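PDB 2J8O: titin, which probably serves as a giant elastic scaffold of the muscle sarcomere, built largely of immunoglobulin-like and fibronectin-like domains and carrying a protein kinase. Local coordinates for residues A22-K27 and H62-A67; K37-G42 and V76-A81. One frame throughout, in Å; residues are numbered along the deposited sequence.

Contact 1. Residues A22-K27 and H62-A67; sequences ATLVCK and HQLIIA
Ala22 to Cys26 runs antiparallel to His62 to Ile66, the strand axes 4.6 Å apart, with two backbone hydrogen bonds at each of the pairs Ala22-Ile66, Leu24-Leu64 and Cys26-His62. This is the B-E strand pair of an immunoglobulin I-set domain, at the middle of its A-B-E-D sheet. The shortest of the six bonds, 2.6 Å from Ile66 N to Ala22 O, is almost straight. Ala22, Leu24, Cys26, Leu64 and Ile66 face the core of the sandwich; His62 starts on that face too, but its ring leads away from 22-27, with ND1 weakly bonded to Gly60 O. In the core Leu24 CD1 meets Ile66 CD1 at 3.9 Å, the two chains slanting across each other, and Leu24 CD2 comes to 4.3 Å from Leu64 CD2; Trp38 of the other sheet lies against both leucines. The opposite face carries Thr23, Val25, Gln63 and Ile65. CG2 of Thr23, anti to the backbone N, lies 3.9 Å from CG1 of Ile65 and comes over the Gln63 amide, 3.2 Å from OE1. NE2 of the same amide makes a weak hydrogen bond to Gln55 on the next strand. At the far end of the inner face, Cys26 holds its sulfur between its own N and carbonyl carbon (chi1 71°), which sets SG 3.9 Å from CB of His62.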
ATOM      1  N   ALA A  22      -6.158  10.776   6.123  1.00 55.53           N
ATOM      2  CA  ALA A  22      -5.765  11.677   5.046  1.00 54.78           C
ATOM      3  C   ALA A  22      -6.766  12.802   4.975  1.00 54.98           C
ATOM      4  O   ALA A  22      -7.984  12.559   4.919  1.00 54.79           O
ATOM      5  CB  ALA A  22      -5.689  10.951   3.760  1.00 53.70           C
ATOM      6  N   THR A  23      -6.245  14.034   5.038  1.00 55.29           N
ATOM      7  CA  THR A  23      -7.046  15.246   4.939  1.00 55.61           C
ATOM      8  C   THR A  23      -6.692  15.994   3.647  1.00 56.41           C
ATOM      9  O   THR A  23      -5.575  16.448   3.476  1.00 55.94           O
ATOM     10  CB  THR A  23      -6.836  16.174   6.166  1.00 55.52           C
ATOM     11  OG1 THR A  23      -6.940  15.400   7.362  1.00 56.41           O
ATOM     12  CG2 THR A  23      -7.889  17.299   6.222  1.00 54.23           C
ATOM     13  N   LEU A  24      -7.652  16.092   2.734  1.00 57.06           N
ATOM     14  CA  LEU A  24      -7.468  16.875   1.529  1.00 57.39           C
ATOM     15  C   LEU A  24      -8.144  18.209   1.745  1.00 57.36           C
ATOM     16  O   LEU A  24      -9.318  18.251   2.080  1.00 57.99           O
ATOM     17  CB  LEU A  24      -8.150  16.187   0.369  1.00 57.69           C
ATOM     18  CG  LEU A  24      -7.522  15.081  -0.441  1.00 58.86           C
ATOM     19  CD1 LEU A  24      -7.351  13.872   0.395  1.00 63.83           C
ATOM     20  CD2 LEU A  24      -8.531  14.789  -1.515  1.00 60.90           C
ATOM     21  N   VAL A  25      -7.419  19.296   1.549  1.00 57.71           N
ATOM     22  CA  VAL A  25      -7.941  20.629   1.813  1.00 57.60           C
ATOM     23  C   VAL A  25      -7.848  21.496   0.556  1.00 58.38           C
ATOM     24  O   VAL A  25      -6.945  21.330  -0.275  1.00 59.54           O
ATOM     25  CB  VAL A  25      -7.156  21.240   2.947  1.00 57.92           C
ATOM     26  CG1 VAL A  25      -5.689  21.279   2.590  1.00 57.56           C
ATOM     27  CG2 VAL A  25      -7.702  22.632   3.347  1.00 57.77           C
ATOM     28  N   CYS A  26      -8.806  22.397   0.386  1.00 58.20           N
ATOM     29  CA  CYS A  26      -8.751  23.376  -0.678  1.00 56.67           C
ATOM     30  C   CYS A  26      -9.435  24.616  -0.154  1.00 56.80           C
ATOM     31  O   CYS A  26     -10.144  24.533   0.838  1.00 57.04           O
ATOM     32  CB  CYS A  26      -9.466  22.832  -1.887  1.00 56.45           C
ATOM     33  SG  CYS A  26     -11.230  22.740  -1.728  1.00 55.86           S
ATOM     34  N   LYS A  27      -9.207  25.776  -0.768  1.00 56.67           N
ATOM     35  CA  LYS A  27      -9.914  26.996  -0.342  1.00 56.76           C
ATOM     36  C   LYS A  27     -10.631  27.607  -1.524  1.00 56.64           C
ATOM     37  O   LYS A  27     -10.059  27.711  -2.602  1.00 57.34           O
ATOM     38  CB  LYS A  27      -8.971  28.021   0.282  1.00 56.35           C
ATOM     39  CG  LYS A  27      -9.684  29.181   0.958  1.00 56.51           C
ATOM     40  CD  LYS A  27      -8.687  30.333   1.240  1.00 59.46           C
ATOM     41  CE  LYS A  27      -9.388  31.544   1.847  1.00 60.07           C
ATOM     42  NZ  LYS A  27      -8.471  32.644   2.253  1.00 60.63           N
ATOM     43  N   HIS A  62     -12.537  23.935   2.747  1.00 55.37           N
ATOM     44  CA  HIS A  62     -13.237  22.684   2.573  1.00 55.53           C
ATOM     45  C   HIS A  62     -12.216  21.595   2.697  1.00 56.28           C
ATOM     46  O   HIS A  62     -11.220  21.615   1.966  1.00 56.82           O
ATOM     47  CB  HIS A  62     -13.844  22.601   1.168  1.00 55.33           C
ATOM     48  CG  HIS A  62     -15.119  23.359   1.017  1.00 53.37           C
ATOM     49  ND1 HIS A  62     -15.175  24.734   1.036  1.00 54.24           N
ATOM     50  CD2 HIS A  62     -16.388  22.934   0.861  1.00 52.74           C
ATOM     51  CE1 HIS A  62     -16.423  25.125   0.876  1.00 53.48           C
ATOM     52  NE2 HIS A  62     -17.182  24.051   0.781  1.00 53.31           N
ATOM     53  N   GLN A  63     -12.449  20.659   3.619  1.00 56.31           N
ATOM     54  CA  GLN A  63     -11.642  19.444   3.676  1.00 57.12           C
ATOM     55  C   GLN A  63     -12.466  18.188   3.627  1.00 57.44           C
ATOM     56  O   GLN A  63     -13.625  18.137   4.097  1.00 57.07           O
ATOM     57  CB  GLN A  63     -10.669  19.382   4.860  1.00 57.08           C
ATOM     58  CG  GLN A  63     -11.180  19.937   6.139  1.00 57.89           C
ATOM     59  CD  GLN A  63     -10.198  19.819   7.287  1.00 58.48           C
ATOM     60  OE1 GLN A  63      -8.994  20.111   7.169  1.00 58.91           O
ATOM     61  NE2 GLN A  63     -10.722  19.393   8.430  1.00 61.21           N
ATOM     62  N   LEU A  64     -11.853  17.188   3.014  1.00 57.15           N
ATOM     63  CA  LEU A  64     -12.363  15.854   3.014  1.00 57.95           C
ATOM     64  C   LEU A  64     -11.366  15.122   3.882  1.00 58.01           C
ATOM     65  O   LEU A  64     -10.146  15.172   3.634  1.00 58.90           O
ATOM     66  CB  LEU A  64     -12.367  15.288   1.589  1.00 57.49           C
ATOM     67  CG  LEU A  64     -12.597  13.792   1.357  1.00 58.64           C
ATOM     68  CD1 LEU A  64     -13.997  13.334   1.798  1.00 58.41           C
ATOM     69  CD2 LEU A  64     -12.383  13.438  -0.098  1.00 58.17           C
ATOM     70  N   ILE A  65     -11.863  14.493   4.930  1.00 57.64           N
ATOM     71  CA  ILE A  65     -11.019  13.641   5.747  1.00 57.16           C
ATOM     72  C   ILE A  65     -11.373  12.231   5.376  1.00 57.26           C
ATOM     73  O   ILE A  65     -12.545  11.853   5.413  1.00 57.71           O
ATOM     74  CB  ILE A  65     -11.274  13.859   7.228  1.00 57.34           C
ATOM     75  CG1 ILE A  65     -10.968  15.316   7.609  1.00 56.54           C
ATOM     76  CG2 ILE A  65     -10.485  12.846   8.075  1.00 55.69           C
ATOM     77  CD1 ILE A  65     -11.007  15.576   9.111  1.00 57.55           C
ATOM     78  N   ILE A  66     -10.372  11.464   4.976  1.00 56.90           N
ATOM     79  CA  ILE A  66     -10.567  10.059   4.676  1.00 56.82           C
ATOM     80  C   ILE A  66      -9.959   9.268   5.824  1.00 57.17           C
ATOM     81  O   ILE A  66      -8.738   9.237   5.962  1.00 57.11           O
ATOM     82  CB  ILE A  66      -9.866   9.688   3.375  1.00 56.62           C
ATOM     83  CG1 ILE A  66     -10.430  10.530   2.225  1.00 56.13           C
ATOM     84  CG2 ILE A  66      -9.972   8.190   3.066  1.00 54.61           C
ATOM     85  CD1 ILE A  66      -9.451  10.710   1.158  1.00 53.47           C
ATOM     86  N   ALA A  67     -10.784   8.632   6.648  1.00 57.46           N
ATOM     87  CA  ALA A  67     -10.217   7.934   7.836  1.00 58.63           C
ATOM     88  C   ALA A  67      -9.691   6.534   7.553  1.00 58.72           C
ATOM     89  O   ALA A  67     -10.210   5.832   6.705  1.00 59.52           O
ATOM     90  CB  ALA A  67     -11.215   7.897   8.985  1.00 58.68           C
TER

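Contact 2. Residues K37-G42 and V76-A81; sequences KWYRQG and VYQVRA
One face of the Trp38 indole is covered by Val79: its CG2 methyl sits 3.9 Å from the centroid of the six-membered ring and 7° off the normal, a CH-pi contact. Trp38 is the core tryptophan of the immunoglobulin fold on strand C, and Val79, on strand F, stands where many such domains have the second cysteine of their disulfide. With an alanine in place of Trp38, this methyl would probably lose its aromatic platform, and a gap would open against Leu24, His62 and Leu64 of the opposite sheet. On the outer side, the Tyr39 ring has Gln78 O at its edge, and its CE1 lies 4.0 Å from CB of Arg80. The Tyr39 hydroxyl lies at the edge of the Arg80 guanidinium, 4.2 Å from NH1, too far for a hydrogen bond, the planes 55° apart. Paired backbone bonds join Lys37 to Arg80 and Tyr39 to Gln78. Back on the inner side, Arg40 and Tyr77 run alongside each other; Arg40 continues into a salt bridge with Asp72, while the Tyr77 hydroxyl bonds Asp73 O in a tyrosine corner. A water in the plane of the guanidinium accepts from Arg40 NE at 3.1 Å and donates to Tyr77 OH at 2.7 Å.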
ATOM      1  N   LYS A  37     -18.367  19.631  -4.016  1.00 58.54           N
ATOM      2  CA  LYS A  37     -18.608  18.205  -3.908  1.00 57.53           C
ATOM      3  C   LYS A  37     -17.307  17.504  -4.121  1.00 57.23           C
ATOM      4  O   LYS A  37     -16.402  18.033  -4.745  1.00 56.85           O
ATOM      5  CB  LYS A  37     -19.673  17.722  -4.916  1.00 57.16           C
ATOM      6  CG  LYS A  37     -21.066  18.241  -4.638  1.00 57.12           C
ATOM      7  CD  LYS A  37     -22.078  17.942  -5.771  1.00 56.84           C
ATOM      8  CE  LYS A  37     -23.480  18.458  -5.394  1.00 56.75           C
ATOM      9  NZ  LYS A  37     -24.588  18.139  -6.408  1.00 58.35           N
ATOM     10  N   TRP A  38     -17.212  16.300  -3.579  1.00 57.42           N
ATOM     11  CA  TRP A  38     -15.975  15.536  -3.652  1.00 56.53           C
ATOM     12  C   TRP A  38     -16.199  14.273  -4.459  1.00 57.08           C
ATOM     13  O   TRP A  38     -17.333  13.787  -4.543  1.00 57.25           O
ATOM     14  CB  TRP A  38     -15.508  15.228  -2.265  1.00 54.62           C
ATOM     15  CG  TRP A  38     -15.130  16.432  -1.471  1.00 53.25           C
ATOM     16  CD1 TRP A  38     -15.964  17.251  -0.747  1.00 50.83           C
ATOM     17  CD2 TRP A  38     -13.805  16.935  -1.277  1.00 50.45           C
ATOM     18  NE1 TRP A  38     -15.227  18.233  -0.124  1.00 50.41           N
ATOM     19  CE2 TRP A  38     -13.900  18.048  -0.424  1.00 49.96           C
ATOM     20  CE3 TRP A  38     -12.549  16.561  -1.760  1.00 51.23           C
ATOM     21  CZ2 TRP A  38     -12.780  18.788  -0.041  1.00 52.15           C
ATOM     22  CZ3 TRP A  38     -11.438  17.300  -1.375  1.00 51.39           C
ATOM     23  CH2 TRP A  38     -11.563  18.392  -0.527  1.00 51.46           C
ATOM     24  N   TYR A  39     -15.144  13.784  -5.107  1.00 57.67           N
ATOM     25  CA  TYR A  39     -15.279  12.670  -6.045  1.00 58.64           C
ATOM     26  C   TYR A  39     -14.043  11.807  -5.991  1.00 59.72           C
ATOM     27  O   TYR A  39     -12.984  12.259  -5.556  1.00 59.86           O
ATOM     28  CB  TYR A  39     -15.513  13.129  -7.498  1.00 58.20           C
ATOM     29  CG  TYR A  39     -16.744  13.967  -7.722  1.00 57.60           C
ATOM     30  CD1 TYR A  39     -16.709  15.344  -7.527  1.00 57.05           C
ATOM     31  CD2 TYR A  39     -17.940  13.392  -8.140  1.00 57.66           C
ATOM     32  CE1 TYR A  39     -17.824  16.134  -7.740  1.00 56.68           C
ATOM     33  CE2 TYR A  39     -19.074  14.179  -8.344  1.00 57.48           C
ATOM     34  CZ  TYR A  39     -18.998  15.559  -8.138  1.00 57.05           C
ATOM     35  OH  TYR A  39     -20.096  16.371  -8.328  1.00 57.92           O
ATOM     36  N   ARG A  40     -14.203  10.563  -6.437  1.00 60.65           N
ATOM     37  CA  ARG A  40     -13.153   9.562  -6.405  1.00 61.87           C
ATOM     38  C   ARG A  40     -13.324   8.831  -7.699  1.00 62.76           C
ATOM     39  O   ARG A  40     -14.357   8.179  -7.943  1.00 63.30           O
ATOM     40  CB  ARG A  40     -13.357   8.638  -5.199  1.00 61.69           C
ATOM     41  CG  ARG A  40     -12.463   7.429  -5.086  1.00 61.82           C
ATOM     42  CD  ARG A  40     -13.099   6.544  -4.042  1.00 63.14           C
ATOM     43  NE  ARG A  40     -12.267   5.465  -3.535  1.00 63.71           N
ATOM     44  CZ  ARG A  40     -11.877   4.402  -4.232  1.00 64.81           C
ATOM     45  NH1 ARG A  40     -12.183   4.283  -5.511  1.00 64.50           N
ATOM     46  NH2 ARG A  40     -11.146   3.464  -3.646  1.00 65.34           N
ATOM     47  N   GLN A  41     -12.328   8.991  -8.562  1.00 63.74           N
ATOM     48  CA  GLN A  41     -12.439   8.523  -9.944  1.00 64.20           C
ATOM     49  C   GLN A  41     -13.827   8.858 -10.513  1.00 64.47           C
ATOM     50  O   GLN A  41     -14.493   8.011 -11.128  1.00 65.08           O
ATOM     51  CB  GLN A  41     -12.129   7.034 -10.010  1.00 64.31           C
ATOM     52  CG  GLN A  41     -10.904   6.678  -9.151  1.00 64.23           C
ATOM     53  CD  GLN A  41     -11.033   5.329  -8.522  1.00 64.36           C
ATOM     54  OE1 GLN A  41     -12.135   4.879  -8.194  1.00 64.49           O
ATOM     55  NE2 GLN A  41      -9.910   4.659  -8.354  1.00 66.26           N
ATOM     56  N   GLY A  42     -14.250  10.104 -10.286  1.00 64.55           N
ATOM     57  CA  GLY A  42     -15.499  10.638 -10.851  1.00 64.49           C
ATOM     58  C   GLY A  42     -16.824  10.068 -10.356  1.00 64.23           C
ATOM     59  O   GLY A  42     -17.855  10.245 -11.020  1.00 64.26           O
ATOM     60  N   VAL A  76      -6.681   8.974  -7.243  1.00 56.04           N
ATOM     61  CA  VAL A  76      -6.851  10.373  -7.609  1.00 56.48           C
ATOM     62  C   VAL A  76      -8.202  10.841  -7.109  1.00 56.19           C
ATOM     63  O   VAL A  76      -9.199  10.170  -7.316  1.00 56.27           O
ATOM     64  CB  VAL A  76      -6.674  10.613  -9.133  1.00 56.28           C
ATOM     65  CG1 VAL A  76      -7.396   9.555  -9.952  1.00 57.36           C
ATOM     66  CG2 VAL A  76      -7.161  11.990  -9.522  1.00 56.98           C
ATOM     67  N   TYR A  77      -8.218  11.970  -6.414  1.00 56.30           N
ATOM     68  CA  TYR A  77      -9.459  12.570  -5.958  1.00 56.99           C
ATOM     69  C   TYR A  77      -9.721  13.856  -6.750  1.00 57.56           C
ATOM     70  O   TYR A  77      -8.787  14.519  -7.208  1.00 57.92           O
ATOM     71  CB  TYR A  77      -9.428  12.816  -4.442  1.00 56.25           C
ATOM     72  CG  TYR A  77      -9.402  11.529  -3.643  1.00 56.64           C
ATOM     73  CD1 TYR A  77      -8.220  10.796  -3.504  1.00 55.31           C
ATOM     74  CD2 TYR A  77     -10.557  11.041  -3.023  1.00 56.18           C
ATOM     75  CE1 TYR A  77      -8.185   9.631  -2.783  1.00 56.56           C
ATOM     76  CE2 TYR A  77     -10.536   9.861  -2.303  1.00 55.69           C
ATOM     77  CZ  TYR A  77      -9.344   9.155  -2.180  1.00 57.84           C
ATOM     78  OH  TYR A  77      -9.291   7.963  -1.470  1.00 56.74           O
ATOM     79  N   GLN A  78     -10.993  14.174  -6.935  1.00 58.07           N
ATOM     80  CA  GLN A  78     -11.410  15.332  -7.724  1.00 59.22           C
ATOM     81  C   GLN A  78     -12.282  16.119  -6.769  1.00 58.76           C
ATOM     82  O   GLN A  78     -13.027  15.527  -5.984  1.00 59.38           O
ATOM     83  CB  GLN A  78     -12.205  14.890  -8.972  1.00 58.87           C
ATOM     84  CG  GLN A  78     -12.655  16.049  -9.905  1.00 61.49           C
ATOM     85  CD  GLN A  78     -13.805  15.710 -10.911  1.00 61.22           C
ATOM     86  OE1 GLN A  78     -14.048  14.544 -11.246  1.00 64.25           O
ATOM     87  NE2 GLN A  78     -14.508  16.749 -11.382  1.00 61.87           N
ATOM     88  N   VAL A  79     -12.142  17.437  -6.783  1.00 58.39           N
ATOM     89  CA  VAL A  79     -13.084  18.318  -6.117  1.00 58.00           C
ATOM     90  C   VAL A  79     -13.621  19.350  -7.118  1.00 58.54           C
ATOM     91  O   VAL A  79     -12.942  19.701  -8.101  1.00 57.81           O
ATOM     92  CB  VAL A  79     -12.458  19.010  -4.934  1.00 57.71           C
ATOM     93  CG1 VAL A  79     -11.398  19.999  -5.378  1.00 58.39           C
ATOM     94  CG2 VAL A  79     -13.521  19.725  -4.130  1.00 59.15           C
ATOM     95  N   ARG A  80     -14.822  19.845  -6.852  1.00 58.75           N
ATOM     96  CA  ARG A  80     -15.564  20.647  -7.810  1.00 59.67           C
ATOM     97  C   ARG A  80     -16.373  21.707  -7.073  1.00 59.50           C
ATOM     98  O   ARG A  80     -17.021  21.416  -6.058  1.00 60.02           O
ATOM     99  CB  ARG A  80     -16.461  19.740  -8.651  1.00 60.13           C
ATOM    100  CG  ARG A  80     -17.274  20.414  -9.747  1.00 62.62           C
ATOM    101  CD  ARG A  80     -17.363  19.469 -10.951  1.00 66.61           C
ATOM    102  NE  ARG A  80     -18.061  20.049 -12.100  1.00 70.28           N
ATOM    103  CZ  ARG A  80     -19.297  19.706 -12.484  1.00 72.83           C
ATOM    104  NH1 ARG A  80     -19.975  18.778 -11.800  1.00 74.53           N
ATOM    105  NH2 ARG A  80     -19.863  20.283 -13.548  1.00 70.99           N
ATOM    106  N   ALA A  81     -16.281  22.945  -7.550  1.00 58.55           N
ATOM    107  CA  ALA A  81     -17.008  24.040  -6.954  1.00 57.79           C
ATOM    108  C   ALA A  81     -17.809  24.678  -8.056  1.00 57.60           C
ATOM    109  O   ALA A  81     -17.292  24.909  -9.152  1.00 58.06           O
ATOM    110  CB  ALA A  81     -16.070  25.020  -6.340  1.00 57.72           C
TER
HETATM  111  O   HOH W   1     -11.293   6.342  -0.764  1.00 52.10           O

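In the fold
Contacts 1 and 2 belong to the same N-terminal I-set domain, one in each sheet of its sandwich, with centres about 11 Å apart. Contact 1 joins strands 22-31 and 61-66; contact 2 joins strands 35-40 and 76-83. Their segments alternate along the chain, B, C, E, F, so each successive segment lies in the sheet opposite the one before it. The inner faces meet directly: Trp38 CE3 is 3.5 Å from Leu64 CD2, Tyr77 CB is 3.6 Å from Leu24 CD2, and the Tyr77 ring also reaches Ile66. Together the two central strand pairs supply much of the hydrophobic core between the sheets of this domain, one of two in the chain.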